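Local coordinates for protein phenolic acid decarboxylase (Sedimentibacter hydroxybenzoicus, PDB 7AE5) that catalyses the reversible, non-oxidative decarboxylation of 4-hydroxybenzoate and 3,4-dihydroxybenzoate with prenylated FMN and manganese, detoxifying phenolic compounds under anaerobic conditions, at residues Lys46-Glu54 and Val63-Asn73; Glu262-Glu273 and Gly285-Arg296. One frame throughout, in Å; residues are numbered along the deposited sequence.

Contact 1: residues Lys46-Glu54 and Val63-Asn73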
loop_
_atom_site.group_PDB
_atom_site.type_symbol
_atom_site.label_atom_id
_atom_site.label_comp_id
_atom_site.label_asym_id
_atom_site.label_seq_id
_atom_site.Cartn_x
_atom_site.Cartn_y
_atom_site.Cartn_z
ATOM N N LYS C 46 -35.430 12.375 14.808
ATOM C CA LYS C 46 -35.720 13.676 14.227
ATOM C C LYS C 46 -36.814 14.359 15.038
ATOM O O LYS C 46 -37.604 13.707 15.724
ATOM C CB LYS C 46 -36.148 13.550 12.760
ATOM C CG LYS C 46 -35.123 12.857 11.881
ATOM C CD LYS C 46 -35.622 11.494 11.420
ATOM C CE LYS C 46 -34.471 10.516 11.221
ATOM N NZ LYS C 46 -34.818 9.130 11.651
ATOM N N ASN C 47 -36.842 15.691 14.951
ATOM C CA ASN C 47 -37.817 16.517 15.667
ATOM C C ASN C 47 -37.773 16.273 17.171
ATOM O O ASN C 47 -38.778 16.451 17.864
ATOM C CB ASN C 47 -39.237 16.290 15.141
ATOM C CG ASN C 47 -39.360 16.566 13.661
ATOM O OD1 ASN C 47 -39.630 17.694 13.250
ATOM N ND2 ASN C 47 -39.159 15.535 12.848
ATOM N N GLN C 48 -36.617 15.865 17.683
ATOM C CA GLN C 48 -36.507 15.500 19.088
ATOM C C GLN C 48 -36.847 16.696 19.969
ATOM O O GLN C 48 -36.246 17.768 19.813
ATOM C CB GLN C 48 -35.101 14.996 19.405
ATOM C CG GLN C 48 -34.643 13.850 18.524
ATOM C CD GLN C 48 -33.627 14.287 17.496
ATOM O OE1 GLN C 48 -33.907 15.144 16.659
ATOM N NE2 GLN C 48 -32.437 13.698 17.550
ATOM N N PRO C 49 -37.795 16.563 20.889
ATOM C CA PRO C 49 -38.183 17.691 21.735
ATOM C C PRO C 49 -37.377 17.742 23.023
ATOM O O PRO C 49 -36.708 16.784 23.418
ATOM C CB PRO C 49 -39.656 17.389 22.035
ATOM C CG PRO C 49 -39.685 15.890 22.116
ATOM C CD PRO C 49 -38.630 15.377 21.147
ATOM N N ALA C 50 -37.444 18.899 23.670
ATOM C CA ALA C 50 -37.011 19.001 25.051
ATOM C C ALA C 50 -38.071 18.383 25.953
ATOM O O ALA C 50 -39.255 18.328 25.606
ATOM C CB ALA C 50 -36.761 20.457 25.439
ATOM N N VAL C 51 -37.641 17.898 27.111
ATOM C CA VAL C 51 -38.523 17.212 28.045
ATOM C C VAL C 51 -38.510 17.970 29.365
ATOM O O VAL C 51 -37.442 18.204 29.942
ATOM C CB VAL C 51 -38.110 15.743 28.239
ATOM C CG1 VAL C 51 -39.017 15.068 29.246
ATOM C CG2 VAL C 51 -38.157 15.006 26.908
ATOM N N PHE C 52 -39.695 18.350 29.836
ATOM C CA PHE C 52 -39.860 19.176 31.026
ATOM C C PHE C 52 -40.537 18.352 32.113
ATOM O O PHE C 52 -41.649 17.852 31.914
ATOM C CB PHE C 52 -40.680 20.424 30.697
ATOM C CG PHE C 52 -40.680 21.464 31.782
ATOM C CD1 PHE C 52 -41.622 21.426 32.797
ATOM C CD2 PHE C 52 -39.748 22.487 31.779
ATOM C CE1 PHE C 52 -41.628 22.385 33.793
ATOM C CE2 PHE C 52 -39.748 23.450 32.771
ATOM C CZ PHE C 52 -40.690 23.398 33.779
ATOM N N PHE C 53 -39.868 18.213 33.255
ATOM C CA PHE C 53 -40.395 17.469 34.393
ATOM C C PHE C 53 -40.893 18.453 35.443
ATOM O O PHE C 53 -40.100 19.208 36.017
ATOM C CB PHE C 53 -39.334 16.549 34.995
ATOM C CG PHE C 53 -38.773 15.553 34.026
ATOM C CD1 PHE C 53 -37.710 15.888 33.206
ATOM C CD2 PHE C 53 -39.306 14.278 33.937
ATOM C CE1 PHE C 53 -37.190 14.975 32.319
ATOM C CE2 PHE C 53 -38.787 13.359 33.049
ATOM C CZ PHE C 53 -37.729 13.710 32.241
ATOM N N GLU C 54 -42.200 18.435 35.702
ATOM C CA GLU C 54 -42.764 19.355 36.682
ATOM C C GLU C 54 -42.597 18.850 38.109
ATOM O O GLU C 54 -42.495 19.660 39.037
ATOM C CB GLU C 54 -44.243 19.599 36.382
ATOM N N VAL C 63 -37.112 20.311 36.282
ATOM C CA VAL C 63 -35.985 19.882 35.460
ATOM C C VAL C 63 -36.409 19.935 33.999
ATOM O O VAL C 63 -37.533 19.550 33.657
ATOM C CB VAL C 63 -35.509 18.460 35.833
ATOM C CG1 VAL C 63 -34.628 17.868 34.736
ATOM C CG2 VAL C 63 -34.756 18.481 37.142
ATOM N N VAL C 64 -35.518 20.423 33.137
ATOM C CA VAL C 64 -35.719 20.389 31.695
ATOM C C VAL C 64 -34.446 19.863 31.042
ATOM O O VAL C 64 -33.333 20.206 31.459
ATOM C CB VAL C 64 -36.117 21.775 31.134
ATOM C CG1 VAL C 64 -34.955 22.757 31.196
ATOM C CG2 VAL C 64 -36.648 21.647 29.710
ATOM N N THR C 65 -34.608 19.001 30.040
ATOM C CA THR C 65 -33.477 18.352 29.394
ATOM C C THR C 65 -33.728 18.262 27.895
ATOM O O THR C 65 -34.854 18.430 27.422
ATOM C CB THR C 65 -33.217 16.955 29.981
ATOM O OG1 THR C 65 -31.932 16.485 29.558
ATOM C CG2 THR C 65 -34.288 15.975 29.528
ATOM N N ASN C 66 -32.649 17.990 27.154
ATOM C CA ASN C 66 -32.680 17.913 25.689
ATOM C C ASN C 66 -33.166 19.225 25.078
ATOM O O ASN C 66 -33.880 19.238 24.072
ATOM C CB ASN C 66 -33.530 16.735 25.206
ATOM C CG ASN C 66 -33.084 16.211 23.853
ATOM O OD1 ASN C 66 -31.892 16.025 23.611
ATOM N ND2 ASN C 66 -34.041 15.976 22.962
ATOM N N VAL C 67 -32.770 20.343 25.691
ATOM C CA VAL C 67 -33.203 21.653 25.215
ATOM C C VAL C 67 -32.618 21.943 23.837
ATOM O O VAL C 67 -33.316 22.438 22.944
ATOM C CB VAL C 67 -32.824 22.738 26.238
ATOM C CG1 VAL C 67 -33.072 24.125 25.669
ATOM C CG2 VAL C 67 -33.595 22.540 27.535
ATOM N N HIS C 68 -31.338 21.636 23.639
ATOM C CA HIS C 68 -30.662 21.838 22.363
ATOM C C HIS C 68 -30.694 20.604 21.468
ATOM O O HIS C 68 -30.068 20.613 20.405
ATOM C CB HIS C 68 -29.199 22.239 22.593
ATOM C CG HIS C 68 -29.012 23.649 23.060
ATOM N ND1 HIS C 68 -29.217 24.033 24.367
ATOM C CD2 HIS C 68 -28.613 24.762 22.400
ATOM C CE1 HIS C 68 -28.966 25.324 24.490
ATOM N NE2 HIS C 68 -28.597 25.790 23.311
ATOM N N GLY C 69 -31.410 19.551 21.859
ATOM C CA GLY C 69 -31.199 18.245 21.261
ATOM C C GLY C 69 -31.923 17.905 19.972
ATOM O O GLY C 69 -32.448 16.795 19.841
ATOM N N SER C 70 -31.940 18.825 19.012
ATOM C CA SER C 70 -32.506 18.563 17.692
ATOM C C SER C 70 -32.255 19.779 16.818
ATOM O O SER C 70 -32.081 20.894 17.315
ATOM C CB SER C 70 -34.007 18.257 17.749
ATOM O OG SER C 70 -34.767 19.412 18.070
ATOM N N TRP C 71 -32.244 19.548 15.503
ATOM C CA TRP C 71 -32.081 20.651 14.569
ATOM C C TRP C 71 -33.292 21.570 14.547
ATOM O O TRP C 71 -33.168 22.726 14.131
ATOM C CB TRP C 71 -31.786 20.116 13.169
ATOM C CG TRP C 71 -30.419 19.523 13.078
ATOM C CD1 TRP C 71 -30.098 18.228 12.791
ATOM C CD2 TRP C 71 -29.180 20.200 13.322
ATOM N NE1 TRP C 71 -28.734 18.065 12.814
ATOM C CE2 TRP C 71 -28.148 19.260 13.142
ATOM C CE3 TRP C 71 -28.845 21.514 13.666
ATOM C CZ2 TRP C 71 -26.803 19.590 13.294
ATOM C CZ3 TRP C 71 -27.509 21.840 13.817
ATOM C CH2 TRP C 71 -26.504 20.883 13.629
ATOM N N GLN C 72 -34.455 21.086 14.985
ATOM C CA GLN C 72 -35.599 21.972 15.164
ATOM C C GLN C 72 -35.355 22.936 16.318
ATOM O O GLN C 72 -35.543 24.150 16.176
ATOM C CB GLN C 72 -36.871 21.155 15.400
ATOM C CG GLN C 72 -37.475 20.538 14.144
ATOM C CD GLN C 72 -36.609 19.439 13.552
ATOM O OE1 GLN C 72 -35.854 18.777 14.263
ATOM N NE2 GLN C 72 -36.721 19.239 12.244
ATOM N N ASN C 73 -34.929 22.409 17.470
ATOM C CA ASN C 73 -34.608 23.266 18.608
ATOM C C ASN C 73 -33.440 24.190 18.286
ATOM O O ASN C 73 -33.425 25.354 18.702
ATOM C CB ASN C 73 -34.281 22.409 19.831
ATOM C CG ASN C 73 -35.426 21.503 20.232
ATOM O OD1 ASN C 73 -36.385 21.328 19.482
ATOM N ND2 ASN C 73 -35.324 20.912 21.417
HETATM O O HOH W 1 -32.540 16.590 15.005
#
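Phe53 and Val63 form an antiparallel hydrogen-bonded pair in a beta hairpin of the UbiD N-terminal domain. Phe53 N donates to Val63 O at 2.7 Å, and Val63 N donates back to Phe53 O at 3.2 Å. Val51 and Thr65 form the next such pair. Between them Phe52 and Val64 make a non-hydrogen-bonded pair on the opposite face. The Phe53 ring turns its edge to Val63 O and to the methyl of Thr65, with Phe53 CE1 4.1 Å from Thr65 CG2. Phe52 CD2 touches Val64 CB at 3.8 Å.

Past the strands, side chains take over the pairing. Asn66 ND2 gives a straight bond to Pro49 O, 2.8 Å long. The oxygen lies in the amide plane of Asn66, but the donor stands 47° above the carbonyl plane of Pro49. Ser70 is the N-cap of helix 71-77, and its OG accepts from Asn73 N. With OG tucked between its own N and carbonyl carbon (chi1 71°), the hydroxyl also lies close to Gln48 O. A water bridges Gln48 OE1 and Trp71 N. Asn73 ND2 donates to Val67 O across the turn before the helix.

Strand 21-24 flanks strand 50-53, and strand 304-306 flanks strand 62-65. Helix 33-43 covers the Val51, Phe53 and Val63 face; helix 8-17 packs on Phe52 and Val64.

Contact 2: residues Glu262-Glu273 and Gly285-Arg296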
loop_
_atom_site.group_PDB
_atom_site.type_symbol
_atom_site.label_atom_id
_atom_site.label_comp_id
_atom_site.label_asym_id
_atom_site.label_seq_id
_atom_site.Cartn_x
_atom_site.Cartn_y
_atom_site.Cartn_z
ATOM N N GLU C 262 -22.205 31.387 42.984
ATOM C CA GLU C 262 -20.999 32.166 43.216
ATOM C C GLU C 262 -20.123 31.452 44.237
ATOM O O GLU C 262 -20.591 31.079 45.316
ATOM C CB GLU C 262 -21.349 33.575 43.694
ATOM C CG GLU C 262 -22.240 34.335 42.726
ATOM C CD GLU C 262 -22.583 35.728 43.214
ATOM O OE1 GLU C 262 -21.856 36.252 44.084
ATOM O OE2 GLU C 262 -23.580 36.299 42.723
ATOM N N GLY C 263 -18.861 31.254 43.886
ATOM C CA GLY C 263 -17.960 30.555 44.770
ATOM C C GLY C 263 -16.519 30.734 44.357
ATOM O O GLY C 263 -16.172 31.680 43.649
ATOM N N HIS C 264 -15.677 29.804 44.805
ATOM C CA HIS C 264 -14.250 29.899 44.548
ATOM C C HIS C 264 -13.629 28.512 44.519
ATOM O O HIS C 264 -14.064 27.604 45.232
ATOM C CB HIS C 264 -13.543 30.754 45.607
ATOM C CG HIS C 264 -13.602 30.177 46.988
ATOM N ND1 HIS C 264 -14.532 30.576 47.923
ATOM C CD2 HIS C 264 -12.844 29.230 47.593
ATOM C CE1 HIS C 264 -14.345 29.903 49.045
ATOM N NE2 HIS C 264 -13.327 29.079 48.870
ATOM N N ILE C 265 -12.596 28.365 43.691
ATOM C CA ILE C 265 -11.765 27.170 43.740
ATOM C C ILE C 265 -10.984 27.164 45.046
ATOM O O ILE C 265 -10.342 28.158 45.411
ATOM C CB ILE C 265 -10.823 27.113 42.529
ATOM C CG1 ILE C 265 -11.597 27.387 41.237
ATOM C CG2 ILE C 265 -10.119 25.765 42.472
ATOM C CD1 ILE C 265 -10.871 26.941 39.985
ATOM N N ILE C 266 -11.042 26.047 45.761
ATOM C CA ILE C 266 -10.349 25.914 47.040
ATOM C C ILE C 266 -8.889 25.573 46.760
ATOM O O ILE C 266 -8.605 24.532 46.149
ATOM C CB ILE C 266 -11.022 24.854 47.925
ATOM C CG1 ILE C 266 -12.544 24.965 47.805
ATOM C CG2 ILE C 266 -10.589 25.020 49.371
ATOM C CD1 ILE C 266 -13.303 23.875 48.534
ATOM N N PRO C 267 -7.941 26.412 47.176
ATOM C CA PRO C 267 -6.541 26.187 46.795
ATOM C C PRO C 267 -5.964 24.930 47.426
ATOM O O PRO C 267 -6.282 24.579 48.565
ATOM C CB PRO C 267 -5.826 27.445 47.309
ATOM C CG PRO C 267 -6.724 27.988 48.374
ATOM C CD PRO C 267 -8.117 27.661 47.935
ATOM N N ARG C 268 -5.106 24.251 46.658
ATOM C CA ARG C 268 -4.336 23.095 47.125
ATOM C C ARG C 268 -5.232 21.944 47.578
ATOM O O ARG C 268 -4.896 21.218 48.516
ATOM C CB ARG C 268 -3.370 23.486 48.248
ATOM C CG ARG C 268 -2.651 24.804 48.019
ATOM C CD ARG C 268 -1.584 25.041 49.072
ATOM N NE ARG C 268 -0.495 24.077 48.973
ATOM C CZ ARG C 268 0.414 24.063 48.006
ATOM N NH1 ARG C 268 0.397 24.954 47.028
ATOM N NH2 ARG C 268 1.364 23.134 48.023
ATOM N N VAL C 269 -6.368 21.755 46.914
ATOM C CA VAL C 269 -7.295 20.675 47.231
ATOM C C VAL C 269 -7.523 19.852 45.973
ATOM O O VAL C 269 -7.880 20.399 44.923
ATOM C CB VAL C 269 -8.628 21.207 47.785
ATOM C CG1 VAL C 269 -9.648 20.080 47.887
ATOM C CG2 VAL C 269 -8.411 21.857 49.140
ATOM N N ARG C 270 -7.314 18.542 46.081
ATOM C CA ARG C 270 -7.533 17.613 44.980
ATOM C C ARG C 270 -8.308 16.418 45.510
ATOM O O ARG C 270 -7.861 15.755 46.452
ATOM C CB ARG C 270 -6.207 17.167 44.360
ATOM C CG ARG C 270 -5.361 18.315 43.834
ATOM C CD ARG C 270 -6.010 18.994 42.638
ATOM N NE ARG C 270 -5.080 19.899 41.976
ATOM C CZ ARG C 270 -4.919 21.174 42.302
ATOM N NH1 ARG C 270 -5.639 21.739 43.258
ATOM N NH2 ARG C 270 -4.016 21.901 41.651
ATOM N N THR C 271 -9.470 16.152 44.915
ATOM C CA THR C 271 -10.322 15.051 45.340
ATOM C C THR C 271 -10.813 14.296 44.114
ATOM O O THR C 271 -10.836 14.824 42.999
ATOM C CB THR C 271 -11.519 15.536 46.170
ATOM O OG1 THR C 271 -12.286 16.466 45.399
ATOM C CG2 THR C 271 -11.051 16.208 47.453
ATOM N N VAL C 272 -11.216 13.047 44.342
ATOM C CA VAL C 272 -11.625 12.145 43.271
ATOM C C VAL C 272 -12.856 12.684 42.557
ATOM O O VAL C 272 -13.951 12.729 43.128
ATOM C CB VAL C 272 -11.887 10.730 43.816
ATOM C CG1 VAL C 272 -12.073 9.750 42.673
ATOM C CG2 VAL C 272 -10.744 10.294 44.714
ATOM N N GLU C 273 -12.683 13.092 41.304
ATOM C CA GLU C 273 -13.778 13.514 40.443
ATOM C C GLU C 273 -13.955 12.499 39.322
ATOM O O GLU C 273 -12.973 12.011 38.753
ATOM C CB GLU C 273 -13.520 14.905 39.856
ATOM C CG GLU C 273 -14.703 15.507 39.114
ATOM C CD GLU C 273 -14.707 15.171 37.630
ATOM O OE1 GLU C 273 -13.708 14.603 37.140
ATOM O OE2 GLU C 273 -15.713 15.476 36.956
ATOM N N GLY C 285 -12.028 8.823 32.984
ATOM C CA GLY C 285 -11.442 8.190 34.142
ATOM C C GLY C 285 -11.622 9.019 35.398
ATOM O O GLY C 285 -11.852 10.226 35.345
ATOM N N ALA C 286 -11.531 8.351 36.544
ATOM C CA ALA C 286 -11.560 9.046 37.821
ATOM C C ALA C 286 -10.187 9.643 38.096
ATOM O O ALA C 286 -9.172 8.942 38.028
ATOM C CB ALA C 286 -11.973 8.095 38.942
ATOM N N ARG C 287 -10.153 10.943 38.385
ATOM C CA ARG C 287 -8.904 11.647 38.629
ATOM C C ARG C 287 -9.058 12.538 39.852
ATOM O O ARG C 287 -10.170 12.847 40.287
ATOM C CB ARG C 287 -8.477 12.490 37.419
ATOM C CG ARG C 287 -8.216 11.681 36.158
ATOM C CD ARG C 287 -6.740 11.348 35.994
ATOM N NE ARG C 287 -6.486 10.603 34.766
ATOM C CZ ARG C 287 -6.693 9.302 34.618
ATOM N NH1 ARG C 287 -7.142 8.554 35.614
ATOM N NH2 ARG C 287 -6.443 8.734 33.440
ATOM N N LEU C 288 -7.920 12.949 40.404
ATOM C CA LEU C 288 -7.898 13.883 41.528
ATOM C C LEU C 288 -7.968 15.294 40.965
ATOM O O LEU C 288 -6.963 15.847 40.510
ATOM C CB LEU C 288 -6.650 13.679 42.379
ATOM C CG LEU C 288 -6.598 12.397 43.208
ATOM C CD1 LEU C 288 -5.182 12.138 43.696
ATOM C CD2 LEU C 288 -7.564 12.482 44.377
ATOM N N GLN C 289 -9.158 15.880 40.988
ATOM C CA GLN C 289 -9.411 17.177 40.381
ATOM C C GLN C 289 -9.744 18.202 41.459
ATOM O O GLN C 289 -9.731 17.913 42.660
ATOM C CB GLN C 289 -10.528 17.069 39.342
ATOM C CG GLN C 289 -10.377 15.859 38.434
ATOM C CD GLN C 289 -10.170 16.223 36.976
ATOM O OE1 GLN C 289 -9.516 17.217 36.654
ATOM N NE2 GLN C 289 -10.714 15.405 36.083
ATOM N N CYS C 290 -10.050 19.414 41.018
ATOM C CA CYS C 290 -10.235 20.528 41.931
ATOM C C CYS C 290 -11.664 20.573 42.444
ATOM O O CYS C 290 -12.596 20.101 41.787
ATOM C CB CYS C 290 -9.908 21.849 41.239
ATOM S SG CYS C 290 -8.155 22.160 41.045
ATOM N N GLU C 291 -11.832 21.160 43.626
ATOM C CA GLU C 291 -13.151 21.437 44.170
ATOM C C GLU C 291 -13.398 22.935 44.298
ATOM O O GLU C 291 -12.474 23.740 44.451
ATOM C CB GLU C 291 -13.369 20.778 45.535
ATOM C CG GLU C 291 -13.538 19.277 45.498
ATOM C CD GLU C 291 -14.099 18.731 46.801
ATOM O OE1 GLU C 291 -14.430 19.542 47.693
ATOM O OE2 GLU C 291 -14.242 17.495 46.923
ATOM N N VAL C 292 -14.677 23.287 44.224
ATOM C CA VAL C 292 -15.143 24.659 44.347
ATOM C C VAL C 292 -16.075 24.733 45.546
ATOM O O VAL C 292 -17.016 23.937 45.657
ATOM C CB VAL C 292 -15.860 25.131 43.065
ATOM C CG1 VAL C 292 -16.431 26.546 43.239
ATOM C CG2 VAL C 292 -14.921 25.069 41.874
ATOM N N LYS C 293 -15.813 25.676 46.444
ATOM C CA LYS C 293 -16.756 25.991 47.503
ATOM C C LYS C 293 -17.758 27.003 46.972
ATOM O O LYS C 293 -17.389 27.938 46.259
ATOM C CB LYS C 293 -16.047 26.544 48.740
ATOM C CG LYS C 293 -16.909 26.539 49.992
ATOM C CD LYS C 293 -16.138 27.045 51.197
ATOM C CE LYS C 293 -16.285 26.101 52.379
ATOM N NZ LYS C 293 -17.696 25.999 52.849
ATOM N N ILE C 294 -19.026 26.800 47.301
ATOM C CA ILE C 294 -20.104 27.656 46.821
ATOM C C ILE C 294 -20.460 28.610 47.954
ATOM O O ILE C 294 -20.998 28.194 48.986
ATOM C CB ILE C 294 -21.309 26.829 46.355
ATOM C CG1 ILE C 294 -21.027 26.266 44.962
ATOM C CG2 ILE C 294 -22.572 27.678 46.327
ATOM C CD1 ILE C 294 -22.085 25.326 44.455
ATOM N N ASP C 295 -20.134 29.890 47.771
ATOM C CA ASP C 295 -20.288 30.888 48.823
ATOM C C ASP C 295 -21.657 31.555 48.822
ATOM O O ASP C 295 -22.113 32.007 49.879
ATOM C CB ASP C 295 -19.205 31.964 48.692
ATOM C CG ASP C 295 -17.802 31.395 48.783
ATOM O OD1 ASP C 295 -17.421 30.919 49.872
ATOM O OD2 ASP C 295 -17.080 31.427 47.764
ATOM N N ARG C 296 -22.324 31.628 47.672
ATOM C CA ARG C 296 -23.647 32.232 47.608
ATOM C C ARG C 296 -24.391 31.693 46.396
ATOM O O ARG C 296 -23.792 31.420 45.353
ATOM C CB ARG C 296 -23.568 33.762 47.545
ATOM C CG ARG C 296 -24.926 34.450 47.566
ATOM C CD ARG C 296 -24.823 35.906 47.150
ATOM N NE ARG C 296 -24.293 36.742 48.220
ATOM C CZ ARG C 296 -24.893 37.828 48.690
ATOM N NH1 ARG C 296 -26.052 38.243 48.203
ATOM N NH2 ARG C 296 -24.316 38.516 49.670
#
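Glu262 and Arg296 pair in an antiparallel ladder, with a classic beta bulge at this end of the two segments. It belongs to the antiparallel sheet of the Rift-related, FMN-binding-type domain of the UbiD family. Asp295 and Arg296 both face Glu262, whose O accepts from both backbone N atoms. Ladder bonds continue to Ile266 N on Glu291 O. A type II turn, Ile266-Val269, then interrupts the pairing, which resumes at Thr271 with Gln289 and Glu273 with Arg287.

Apolar side chains meet on the face of Ile265, Val292, Val272 and Leu288. Ile265 CG1 is 4.1 Å from Val292 CG2, and Val272 CG2 is 3.9 Å from Leu288 CD2.

Polar side chains add cross-links. The Arg270 guanidinium presents a face to Cys290 SG; its polar partners include Glu195 and Pro61 O of the ShdD chain. Thr271 OG1 donates to Glu291 OE2 over 2.7 Å, on the anti side, tilted out of the carboxylate plane; Arg176 and Lys172 form salt bridges with that carboxylate. Gln289 NE2 gives a weak bond to Glu273 OE1. Glu273 OE2 meets Tyr142 and Arg168, a residue predicted to bind prenylated FMN.

His264 CG sits between its own N and carbonyl carbon (chi1 64°), bringing the ring beside Lys293, whose CB lies over one face. At the ring edge His264 ND1 donates to the syn lone pair of Asp295 OD2, 2.7 Å away, with the oxygen tilted a little out of the ring plane.

How the contacts relate
Contact 1 is buried, while contact 2 is partly buried and farther from the centre of the chain. Their centres lie 30 Å apart, they do not touch, and they share no strand. Both are antiparallel ladders, but contact 1 closes a short hairpin of the N-terminal domain and contact 2 pairs a long strand of the Rift-related domain with two shorter ones. In contact 1, neutral amides and a hydroxyl extend the pairing where the strands end. In contact 2, charged side chains flank the ladder and many find partners beyond it. Contact 1 packs against another copy of this protein; contact 2 meets the ShdD chain and approaches the predicted cofactor site.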